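Local atomic coordinates of reducing end xylose-releasing exo-oligoxylanase (Paenibacillus barengoltzii G22, PDB entry 5YXT), a protein that probably hydrolyses short xylo-oligosaccharides by releasing xylose from their reducing ends, as a glycoside hydrolase of family 8 involved in xylan breakdown. Residues Tyr173-Lys184 and Pro187-His197. Sequence-based numbering, arbitrary orientation.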
loop_
_atom_site.group_PDB
_atom_site.type_symbol
_atom_site.label_atom_id
_atom_site.label_comp_id
_atom_site.label_asym_id
_atom_site.label_seq_id
_atom_site.Cartn_x
_atom_site.Cartn_y
_atom_site.Cartn_z
ATOM N N TYR C 173 24.741 26.018 -33.547
ATOM C CA TYR C 173 23.380 25.521 -33.318
ATOM C C TYR C 173 22.872 25.902 -31.933
ATOM O O TYR C 173 23.653 25.935 -30.966
ATOM C CB TYR C 173 23.310 23.997 -33.485
ATOM C CG TYR C 173 23.315 23.565 -34.933
ATOM C CD1 TYR C 173 22.136 23.478 -35.648
ATOM C CD2 TYR C 173 24.501 23.261 -35.582
ATOM C CE1 TYR C 173 22.134 23.094 -36.972
ATOM C CE2 TYR C 173 24.512 22.882 -36.913
ATOM C CZ TYR C 173 23.325 22.798 -37.598
ATOM O OH TYR C 173 23.323 22.414 -38.914
ATOM N N PRO C 174 21.583 26.187 -31.802
ATOM C CA PRO C 174 21.023 26.496 -30.487
ATOM C C PRO C 174 20.791 25.217 -29.688
ATOM O O PRO C 174 20.808 24.106 -30.214
ATOM C CB PRO C 174 19.707 27.193 -30.834
ATOM C CG PRO C 174 19.269 26.485 -32.074
ATOM C CD PRO C 174 20.536 26.156 -32.841
ATOM N N MET C 175 20.565 25.402 -28.390
ATOM C CA MET C 175 20.410 24.287 -27.465
ATOM C C MET C 175 18.979 23.803 -27.352
ATOM O O MET C 175 18.753 22.722 -26.797
ATOM C CB MET C 175 20.894 24.677 -26.068
ATOM C CG MET C 175 22.236 24.102 -25.707
ATOM S SD MET C 175 22.878 24.822 -24.190
ATOM C CE MET C 175 24.611 24.491 -24.409
ATOM N N TRP C 176 18.020 24.602 -27.819
ATOM C CA TRP C 176 16.616 24.230 -27.885
ATOM C C TRP C 176 16.211 24.162 -29.345
ATOM O O TRP C 176 16.534 25.064 -30.124
ATOM C CB TRP C 176 15.722 25.238 -27.145
ATOM C CG TRP C 176 15.566 24.936 -25.701
ATOM C CD1 TRP C 176 14.476 24.365 -25.098
ATOM C CD2 TRP C 176 16.527 25.160 -24.659
ATOM N NE1 TRP C 176 14.704 24.223 -23.751
ATOM C CE2 TRP C 176 15.950 24.702 -23.452
ATOM C CE3 TRP C 176 17.818 25.695 -24.626
ATOM C CZ2 TRP C 176 16.621 24.761 -22.228
ATOM C CZ3 TRP C 176 18.485 25.756 -23.408
ATOM C CH2 TRP C 176 17.885 25.291 -22.225
ATOM N N ASN C 177 15.512 23.102 -29.711
ATOM C CA ASN C 177 14.974 23.013 -31.060
ATOM C C ASN C 177 13.871 24.052 -31.224
ATOM O O ASN C 177 12.958 24.120 -30.386
ATOM C CB ASN C 177 14.444 21.611 -31.316
ATOM C CG ASN C 177 13.762 21.488 -32.648
ATOM O OD1 ASN C 177 12.633 21.927 -32.815
ATOM N ND2 ASN C 177 14.442 20.877 -33.606
ATOM N N PRO C 178 13.920 24.883 -32.266
ATOM C CA PRO C 178 12.929 25.968 -32.385
ATOM C C PRO C 178 11.545 25.491 -32.782
ATOM O O PRO C 178 10.569 26.232 -32.585
ATOM C CB PRO C 178 13.533 26.877 -33.465
ATOM C CG PRO C 178 14.363 25.957 -34.298
ATOM C CD PRO C 178 14.910 24.907 -33.358
ATOM N N ASP C 179 11.422 24.281 -33.328
ATOM C CA ASP C 179 10.136 23.776 -33.789
ATOM C C ASP C 179 9.336 23.098 -32.684
ATOM O O ASP C 179 8.146 23.381 -32.522
ATOM C CB ASP C 179 10.350 22.803 -34.951
ATOM C CG ASP C 179 11.201 23.402 -36.047
ATOM O OD1 ASP C 179 10.758 24.402 -36.648
ATOM O OD2 ASP C 179 12.315 22.891 -36.298
ATOM N N ASN C 180 9.952 22.188 -31.930
ATOM C CA ASN C 180 9.233 21.488 -30.870
ATOM C C ASN C 180 9.510 22.060 -29.483
ATOM O O ASN C 180 8.938 21.572 -28.501
ATOM C CB ASN C 180 9.557 19.984 -30.907
ATOM C CG ASN C 180 11.046 19.690 -30.753
ATOM O OD1 ASN C 180 11.772 20.437 -30.109
ATOM N ND2 ASN C 180 11.501 18.596 -31.355
ATOM N N LYS C 181 10.361 23.088 -29.391
ATOM C CA LYS C 181 10.672 23.796 -28.148
ATOM C C LYS C 181 11.288 22.887 -27.078
ATOM O O LYS C 181 11.200 23.183 -25.884
ATOM C CB LYS C 181 9.436 24.508 -27.594
ATOM C CG LYS C 181 9.084 25.759 -28.394
ATOM C CD LYS C 181 8.043 25.458 -29.435
ATOM C CE LYS C 181 7.564 26.737 -30.127
ATOM N NZ LYS C 181 8.354 27.028 -31.334
ATOM N N LEU C 182 11.941 21.805 -27.485
ATOM C CA LEU C 182 12.578 20.882 -26.551
ATOM C C LEU C 182 14.086 21.101 -26.498
ATOM O O LEU C 182 14.738 21.313 -27.524
ATOM C CB LEU C 182 12.286 19.434 -26.939
ATOM C CG LEU C 182 10.805 19.067 -26.978
ATOM C CD1 LEU C 182 10.593 17.703 -27.592
ATOM C CD2 LEU C 182 10.190 19.145 -25.569
ATOM N N ILE C 183 14.635 21.047 -25.286
ATOM C CA ILE C 183 16.080 21.081 -25.117
ATOM C C ILE C 183 16.696 19.852 -25.783
ATOM O O ILE C 183 16.105 18.763 -25.796
ATOM C CB ILE C 183 16.409 21.166 -23.615
ATOM C CG1 ILE C 183 17.895 21.450 -23.373
ATOM C CG2 ILE C 183 15.962 19.902 -22.885
ATOM C CD1 ILE C 183 18.229 21.524 -21.877
ATOM N N LYS C 184 17.874 20.032 -26.384
ATOM C CA LYS C 184 18.578 18.952 -27.062
ATOM C C LYS C 184 19.679 18.373 -26.184
ATOM O O LYS C 184 20.107 18.980 -25.202
ATOM C CB LYS C 184 19.178 19.428 -28.391
ATOM C CG LYS C 184 18.162 20.131 -29.297
ATOM C CD LYS C 184 18.720 21.402 -29.945
ATOM C CE LYS C 184 19.512 21.073 -31.193
ATOM N NZ LYS C 184 19.571 22.232 -32.146
ATOM N N PRO C 187 23.981 20.876 -28.753
ATOM C CA PRO C 187 23.509 21.768 -29.822
ATOM C C PRO C 187 23.452 21.106 -31.182
ATOM O O PRO C 187 22.528 21.368 -31.951
ATOM C CB PRO C 187 24.537 22.910 -29.796
ATOM C CG PRO C 187 24.956 22.982 -28.395
ATOM C CD PRO C 187 24.952 21.560 -27.874
ATOM N N ASN C 188 24.391 20.215 -31.481
ATOM C CA ASN C 188 24.515 19.672 -32.825
ATOM C C ASN C 188 23.766 18.361 -33.018
ATOM O O ASN C 188 23.980 17.688 -34.031
ATOM C CB ASN C 188 25.991 19.482 -33.169
ATOM C CG ASN C 188 26.661 20.782 -33.526
ATOM O OD1 ASN C 188 27.129 21.506 -32.653
ATOM N ND2 ASN C 188 26.710 21.088 -34.817
ATOM N N CYS C 189 22.888 17.986 -32.091
ATOM C CA CYS C 189 22.157 16.738 -32.229
ATOM C C CYS C 189 20.663 16.976 -32.071
ATOM O O CYS C 189 20.228 17.749 -31.208
ATOM C CB CYS C 189 22.656 15.698 -31.219
ATOM S SG CYS C 189 24.250 14.938 -31.698
ATOM N N GLU C 190 19.892 16.273 -32.892
ATOM C CA GLU C 190 18.431 16.341 -32.896
ATOM C C GLU C 190 17.821 15.180 -32.123
ATOM O O GLU C 190 16.968 14.446 -32.627
ATOM C CB GLU C 190 17.916 16.373 -34.328
ATOM C CG GLU C 190 18.386 17.572 -35.119
ATOM C CD GLU C 190 17.383 18.706 -35.109
ATOM O OE1 GLU C 190 16.786 18.993 -34.042
ATOM O OE2 GLU C 190 17.182 19.306 -36.188
ATOM N N PHE C 191 18.294 14.992 -30.892
ATOM C CA PHE C 191 17.611 14.161 -29.907
ATOM C C PHE C 191 17.853 14.781 -28.535
ATOM O O PHE C 191 18.496 15.826 -28.410
ATOM C CB PHE C 191 18.055 12.693 -29.998
ATOM C CG PHE C 191 19.502 12.439 -29.618
ATOM C CD1 PHE C 191 19.859 12.204 -28.295
ATOM C CD2 PHE C 191 20.490 12.360 -30.596
ATOM C CE1 PHE C 191 21.180 11.938 -27.946
ATOM C CE2 PHE C 191 21.809 12.089 -30.257
ATOM C CZ PHE C 191 22.158 11.888 -28.932
ATOM N N SER C 192 17.326 14.150 -27.491
ATOM C CA SER C 192 17.356 14.806 -26.199
ATOM C C SER C 192 17.728 13.807 -25.108
ATOM O O SER C 192 18.057 12.644 -25.362
ATOM C CB SER C 192 16.014 15.499 -25.908
ATOM O OG SER C 192 16.075 16.309 -24.727
ATOM N N ASP C 193 17.672 14.297 -23.876
ATOM C CA ASP C 193 18.040 13.552 -22.675
ATOM C C ASP C 193 16.946 13.893 -21.672
ATOM O O ASP C 193 16.868 15.062 -21.231
ATOM C CB ASP C 193 19.433 13.983 -22.210
ATOM C CG ASP C 193 19.936 13.223 -20.993
ATOM O OD1 ASP C 193 19.150 13.019 -20.043
ATOM O OD2 ASP C 193 21.141 12.882 -20.968
ATOM N N PRO C 194 16.059 12.953 -21.326
ATOM C CA PRO C 194 14.880 13.315 -20.509
ATOM C C PRO C 194 15.213 14.046 -19.209
ATOM O O PRO C 194 14.490 14.977 -18.819
ATOM C CB PRO C 194 14.215 11.949 -20.276
ATOM C CG PRO C 194 14.523 11.197 -21.549
ATOM C CD PRO C 194 15.943 11.592 -21.889
ATOM N N SER C 195 16.311 13.677 -18.549
ATOM C CA SER C 195 16.707 14.349 -17.309
ATOM C C SER C 195 17.122 15.809 -17.499
ATOM O O SER C 195 17.202 16.543 -16.503
ATOM C CB SER C 195 17.849 13.586 -16.638
ATOM O OG SER C 195 19.079 13.807 -17.311
ATOM N N TYR C 196 17.406 16.247 -18.729
ATOM C CA TYR C 196 17.674 17.664 -18.974
ATOM C C TYR C 196 16.409 18.521 -18.958
ATOM O O TYR C 196 16.522 19.749 -18.930
ATOM C CB TYR C 196 18.350 17.886 -20.338
ATOM C CG TYR C 196 19.742 17.336 -20.527
ATOM C CD1 TYR C 196 20.352 16.547 -19.569
ATOM C CD2 TYR C 196 20.439 17.605 -21.702
ATOM C CE1 TYR C 196 21.614 16.046 -19.763
ATOM C CE2 TYR C 196 21.706 17.112 -21.910
ATOM C CZ TYR C 196 22.293 16.333 -20.944
ATOM O OH TYR C 196 23.558 15.843 -21.148
ATOM N N HIS C 197 15.221 17.917 -18.993
ATOM C CA HIS C 197 13.977 18.674 -19.145
ATOM C C HIS C 197 13.540 19.227 -17.799
ATOM O O HIS C 197 13.119 18.475 -16.913
ATOM C CB HIS C 197 12.897 17.796 -19.771
ATOM C CG HIS C 197 13.121 17.570 -21.225
ATOM N ND1 HIS C 197 12.391 18.222 -22.201
ATOM C CD2 HIS C 197 14.050 16.832 -21.877
ATOM C CE1 HIS C 197 12.840 17.861 -23.393
ATOM N NE2 HIS C 197 13.853 17.029 -23.222
HETATM O O HOH W 1 27.089 24.292 -31.932
#
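Ser-192 and Ile-183 illustrate how two irregular loops can be joined through side-chain hydrogen bonds rather than a sheet. The Ser-192 hydroxyl, turned opposite its backbone N (chi1 -172°), donates from OG to Ile-183 O at 2.7 Å and accepts from His-197 NE2 at 2.8 Å. That imidazole lies against Ile-183, whose CG2 methyl sits 3.6 Å from the ring centroid, over one face, while Leu-182 CD2 meets its edge. Farther along, Asn-177 divides its amide between two tasks. Its ND2 donates to Glu-190 OE1 at 3.0 Å, a bent bond (142°) with OE1 near the Asn-177 amide plane and using its syn lone pair; Asn-177 OD1 accepts from Asp-179 N, an Asx turn, and, on the opposite face, from Asn-180 N, making an Asx motif. A leucine here would probably leave both backbone N-H groups without this acceptor and Glu-190 OE1 without one of its donors. Beside the Asn-177 to Glu-190 bond, Lys-184, its chain kinked midway, brings NZ to Pro-174 O at 3.0 Å and, weakly, to Pro-187 O, while Pro-187 lies alongside Met-175. Farther out, Tyr-245 also bonds Glu-190 OE1, and on helix 214-231 Ser-224 bonds His-197 ND1 while Tyr-227 stacks on the imidazole. The whole forms a folded-back connection between helices 152-165 and 199-208, consistent with the interhelical loops of the family 8 (alpha/alpha)6 barrel.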